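Local coordinates for protein alginate lyase A1-II' (Sphingomonas sp., PDB 2Z42) that probably cleaves the polysaccharide alginate by beta-elimination, as a lyase whose catalytic domain belongs to the concanavalin-like jelly-roll clan, at residues A53-G58 with N204-N209; P122-A127 with M136-N141. All coordinates share one frame; numbering follows the deposited sequence. Where two conformers were deposited one is given.

Contact 1: A53-G58 with N204-N209. With SO4 (sulfate ion), chain C.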
# COMPACT_ATOMS: atom_id res chain seq x y z
N ALA A 53 10.66 8.90 1.97
CA ALA A 53 10.03 9.89 1.09
C ALA A 53 9.96 11.23 1.78
O ALA A 53 9.50 11.32 2.89
CB ALA A 53 8.63 9.45 0.70
N PRO A 54 10.43 12.29 1.10
CA PRO A 54 10.34 13.64 1.65
C PRO A 54 8.99 14.30 1.38
O PRO A 54 8.39 14.05 0.33
CB PRO A 54 11.43 14.38 0.89
CG PRO A 54 11.44 13.73 -0.45
CD PRO A 54 11.11 12.28 -0.22
N THR A 55 8.52 15.13 2.31
CA THR A 55 7.24 15.83 2.12
C THR A 55 7.29 16.81 0.94
O THR A 55 6.25 17.22 0.44
CB THR A 55 6.81 16.58 3.39
OG1 THR A 55 7.78 17.59 3.70
CG2 THR A 55 6.75 15.60 4.56
N THR A 56 8.51 17.17 0.53
CA THR A 56 8.75 18.08 -0.59
C THR A 56 8.81 17.33 -1.94
O THR A 56 9.05 17.94 -3.00
CB THR A 56 10.07 18.83 -0.39
OG1 THR A 56 11.09 17.90 -0.01
CG2 THR A 56 9.94 19.91 0.69
N GLY A 57 8.58 16.03 -1.90
CA GLY A 57 8.73 15.20 -3.10
C GLY A 57 7.67 15.42 -4.17
O GLY A 57 6.67 16.13 -3.97
N GLY A 58 7.90 14.82 -5.33
CA GLY A 58 6.94 14.88 -6.41
C GLY A 58 5.67 14.12 -6.10
O GLY A 58 5.69 13.14 -5.33
N ASN A 204 5.43 3.57 1.56
CA ASN A 204 5.47 4.78 2.36
C ASN A 204 4.83 5.89 1.55
O ASN A 204 5.47 6.52 0.70
CB ASN A 204 6.94 5.12 2.66
CG ASN A 204 7.08 6.36 3.52
OD1 ASN A 204 6.09 7.02 3.85
ND2 ASN A 204 8.32 6.68 3.91
N TYR A 205 3.54 6.11 1.81
CA TYR A 205 2.80 7.17 1.13
C TYR A 205 2.61 8.27 2.19
O TYR A 205 1.79 8.15 3.12
CB TYR A 205 1.49 6.58 0.61
CG TYR A 205 0.51 7.51 -0.04
CD1 TYR A 205 0.93 8.62 -0.79
CD2 TYR A 205 -0.86 7.25 0.06
CE1 TYR A 205 -0.01 9.46 -1.39
CE2 TYR A 205 -1.79 8.08 -0.55
CZ TYR A 205 -1.36 9.18 -1.26
OH TYR A 205 -2.28 9.99 -1.87
N VAL A 206 3.44 9.29 2.08
CA VAL A 206 3.63 10.23 3.19
C VAL A 206 2.51 11.28 3.23
O VAL A 206 2.38 12.06 2.30
CB VAL A 206 5.06 10.84 3.19
CG1 VAL A 206 5.36 11.63 1.93
CG2 VAL A 206 5.25 11.73 4.39
N GLN A 207 1.69 11.30 4.30
CA GLN A 207 0.51 12.18 4.32
C GLN A 207 0.87 13.58 4.81
O GLN A 207 0.30 14.08 5.80
CB GLN A 207 -0.61 11.59 5.18
CG GLN A 207 -0.97 10.18 4.78
CD GLN A 207 -1.54 10.08 3.37
OE1 GLN A 207 -2.67 10.49 3.11
NE2 GLN A 207 -0.74 9.54 2.44
N ASP A 208 1.82 14.19 4.10
CA ASP A 208 2.31 15.53 4.40
C ASP A 208 2.98 16.01 3.11
O ASP A 208 3.83 15.30 2.54
CB ASP A 208 3.27 15.47 5.59
CG ASP A 208 3.68 16.83 6.10
OD1 ASP A 208 3.99 16.94 7.31
OD2 ASP A 208 3.75 17.78 5.31
N ASN A 209 2.56 17.17 2.61
CA ASN A 209 3.15 17.75 1.40
C ASN A 209 3.72 19.14 1.67
O ASN A 209 3.93 19.92 0.75
CB ASN A 209 2.15 17.78 0.22
CG ASN A 209 0.85 18.54 0.54
OD1 ASN A 209 -0.15 18.38 -0.17
ND2 ASN A 209 0.86 19.37 1.57
S SO4 C . -5.74 9.81 -2.29
O1 SO4 C . -4.96 9.01 -1.36
O2 SO4 C . -4.86 10.64 -3.10
O3 SO4 C . -6.53 8.95 -3.17
O4 SO4 C . -6.66 10.67 -1.53
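Thr-55 packs its methyl against Asp-208, CG2 lying 3.6 Å from Asp-208 CB. Its chi1 of 62° puts OG1 between the backbone N and the carbonyl carbon, where the hydroxyl bonds to the carbonyl O of Thr-210, while CG2 sits anti to the carbonyl carbon and touches Asp-208 and Val-206. A threonine suits this place because one branch can pack while the other stays bonded. The two backbones also touch without a hydrogen bond: Asn-209 CA lies 3.3 Å from Thr-55 O in a CA-H...O contact. The Asp-208 carboxylate is held from outside, OD1 by the backbone N of Ser-103 and OD2 by the hydroxyl of Thr-210, so a buried acid has donors for both oxygens. Ala-53 and Val-206 form a small apolar patch. Val-206 CG1 reaches Ala-53 CB at 4.1 Å, and CG2 lies 4.2 Å from Thr-55 CG2, one methyl for each neighbour. Segment 53-58 leaves its strand in a type I turn from Pro-54 to Gly-57. Tyr-205 OH donates to O1 of a sulfate ion, probably from the crystallisation liquor, at 2.9 Å, with O1 at the ring edge; Gln-207 NE2 lies over one ring face and bonds to Tyr-205 O. The contact packs the end of strand 49-54 against strand 204-206 of the other sheet; strand 215-228 flanks Ala-53 through Ala-216, and strands 67-72 and 105-114 pair with 204-206.

Contact 2: P122-A127 with M136-N141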
# COMPACT_ATOMS: atom_id res chain seq x y z
N PRO A 122 -11.23 5.35 -7.01
CA PRO A 122 -10.85 5.69 -5.65
C PRO A 122 -10.00 4.62 -4.97
O PRO A 122 -10.01 3.47 -5.38
CB PRO A 122 -12.20 5.83 -4.93
CG PRO A 122 -13.16 5.09 -5.77
CD PRO A 122 -12.69 5.17 -7.16
N PRO A 123 -9.29 5.00 -3.91
CA PRO A 123 -8.69 3.98 -3.05
C PRO A 123 -9.81 3.22 -2.36
O PRO A 123 -10.86 3.80 -2.05
CB PRO A 123 -7.89 4.78 -2.01
CG PRO A 123 -7.97 6.23 -2.43
CD PRO A 123 -9.07 6.38 -3.42
N LEU A 124 -9.60 1.94 -2.12
CA LEU A 124 -10.56 1.14 -1.37
C LEU A 124 -10.14 1.01 0.09
O LEU A 124 -10.93 1.30 0.98
CB LEU A 124 -10.67 -0.24 -2.00
CG LEU A 124 -11.92 -1.11 -1.86
CD1 LEU A 124 -11.55 -2.53 -1.53
CD2 LEU A 124 -13.10 -0.58 -1.02
N VAL A 125 -8.92 0.52 0.34
CA VAL A 125 -8.40 0.40 1.70
C VAL A 125 -7.13 1.24 1.81
O VAL A 125 -6.25 1.17 0.94
CB VAL A 125 -8.08 -1.07 2.07
CG1 VAL A 125 -7.51 -1.16 3.48
CG2 VAL A 125 -9.34 -1.95 1.95
N LYS A 126 -7.06 2.07 2.85
CA LYS A 126 -5.82 2.79 3.18
C LYS A 126 -5.45 2.48 4.62
O LYS A 126 -6.26 2.72 5.53
CB LYS A 126 -5.99 4.29 3.01
CG LYS A 126 -6.46 4.69 1.64
CD LYS A 126 -6.55 6.20 1.47
CE LYS A 126 -7.40 6.81 2.54
NZ LYS A 126 -8.82 6.38 2.45
N ALA A 127 -4.24 1.97 4.82
CA ALA A 127 -3.74 1.64 6.15
C ALA A 127 -2.99 2.86 6.66
O ALA A 127 -1.82 3.07 6.30
CB ALA A 127 -2.81 0.41 6.08
N MET A 136 -7.36 1.35 9.48
CA MET A 136 -7.47 0.71 8.16
C MET A 136 -8.79 1.14 7.51
O MET A 136 -9.81 0.47 7.67
CB MET A 136 -7.31 -0.82 8.22
CG MET A 136 -6.02 -1.30 8.89
SD MET A 136 -5.46 -2.98 8.49
CE MET A 136 -5.07 -3.58 10.09
N GLN A 137 -8.73 2.28 6.80
CA GLN A 137 -9.88 2.98 6.25
C GLN A 137 -10.40 2.27 5.02
O GLN A 137 -9.64 2.01 4.09
CB GLN A 137 -9.52 4.42 5.94
CG GLN A 137 -8.97 5.12 7.18
CD GLN A 137 -8.44 6.52 6.91
OE1 GLN A 137 -8.21 7.29 7.86
NE2 GLN A 137 -8.23 6.85 5.64
N VAL A 138 -11.69 1.94 5.03
CA VAL A 138 -12.32 1.30 3.87
C VAL A 138 -13.35 2.27 3.28
O VAL A 138 -14.32 2.60 3.94
CB VAL A 138 -12.98 -0.05 4.23
CG1 VAL A 138 -13.54 -0.74 2.98
CG2 VAL A 138 -11.99 -0.97 4.95
N LYS A 139 -13.15 2.70 2.04
CA LYS A 139 -14.05 3.68 1.40
C LYS A 139 -15.47 3.15 1.26
O LYS A 139 -15.68 1.98 0.98
CB LYS A 139 -13.49 4.09 0.03
CG LYS A 139 -14.22 5.29 -0.60
CD LYS A 139 -13.31 6.18 -1.41
CE LYS A 139 -12.39 7.03 -0.50
NZ LYS A 139 -11.67 8.15 -1.19
N GLN A 140 -16.46 4.02 1.48
CA GLN A 140 -17.87 3.58 1.37
C GLN A 140 -18.42 3.56 -0.06
O GLN A 140 -18.98 2.55 -0.52
CB GLN A 140 -18.75 4.44 2.28
CG GLN A 140 -18.32 4.44 3.72
CD GLN A 140 -19.49 4.27 4.67
OE1 GLN A 140 -20.14 3.22 4.69
NE2 GLN A 140 -19.75 5.28 5.48
N ASN A 141 -18.25 4.67 -0.77
CA ASN A 141 -18.80 4.85 -2.11
C ASN A 141 -17.78 4.53 -3.18
O ASN A 141 -16.65 5.03 -3.14
CB ASN A 141 -19.23 6.31 -2.32
CG ASN A 141 -20.36 6.73 -1.41
OD1 ASN A 141 -20.18 7.60 -0.57
ND2 ASN A 141 -21.52 6.11 -1.57
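Lys-126 and Gln-137 form the hydrogen-bonded pair of an antiparallel beta hairpin, made by strands 120-130 and 132-139. Lys-126 N donates to Gln-137 O at 2.9 Å, and Gln-137 N returns a bond of 2.8 Å to Lys-126 O. A third bond, 2.8 Å from Lys-139 N to Leu-124 O, continues the pairing. On the other edge of strand 120-130, Leu-124 and Val-125 both face Ile-111 of strand 105-114, a classic beta bulge. Leu-124 O also receives a CA-H...O contact from Val-138. By contrast, Pro-123 O is buried without a polar partner; carbon atoms of the Lys-139 side chain lie over it, CB at 3.4 Å.

The two faces differ. Val-125 and Val-138 lie side by side on the buried face, CG2 to CG2, and Leu-124 CD2 meets Val-138 CG1; branched apolar residues suit this interior, which Val-175 of strand 172-177 borders from the other sheet. On the opposite face Lys-126 crosses Gln-137 obliquely. A long, flexible lysine suits this partly exposed side: bends at chi3 (-54°) and chi4 (-65°) fold its chain, and NZ makes a salt bridge to Asp-148 on strand 148-156. Lys-139, bent at chi2 and chi3, runs past the two prolines, and its CD packs 3.7 Å from Pro-122 CB.

How the contacts relate
Contact 1 joins the two sheets of the sandwich, at the end of strand 49-54 and along 204-206 with the loop after it, whereas contact 2 lies within one sheet, between adjacent strands of a hairpin. Both reach that same sheet, with centres about 19 Å apart and strand 105-114 pairing with both 204-206 and 120-130. Contact 1 is largely buried and relies on apolar packing and CA-H...O contacts; Thr-55, Asn-204 and Asp-208 bond to residues beyond its segments. Contact 2 is partly buried: backbone hydrogen bonds bind it, with valines on the inner face and Lys-126 with Gln-137 on the partly exposed one. The sulfate bound by Tyr-205, probably from the crystallisation liquor, also lies about 3 Å from the Pro-123 side chain.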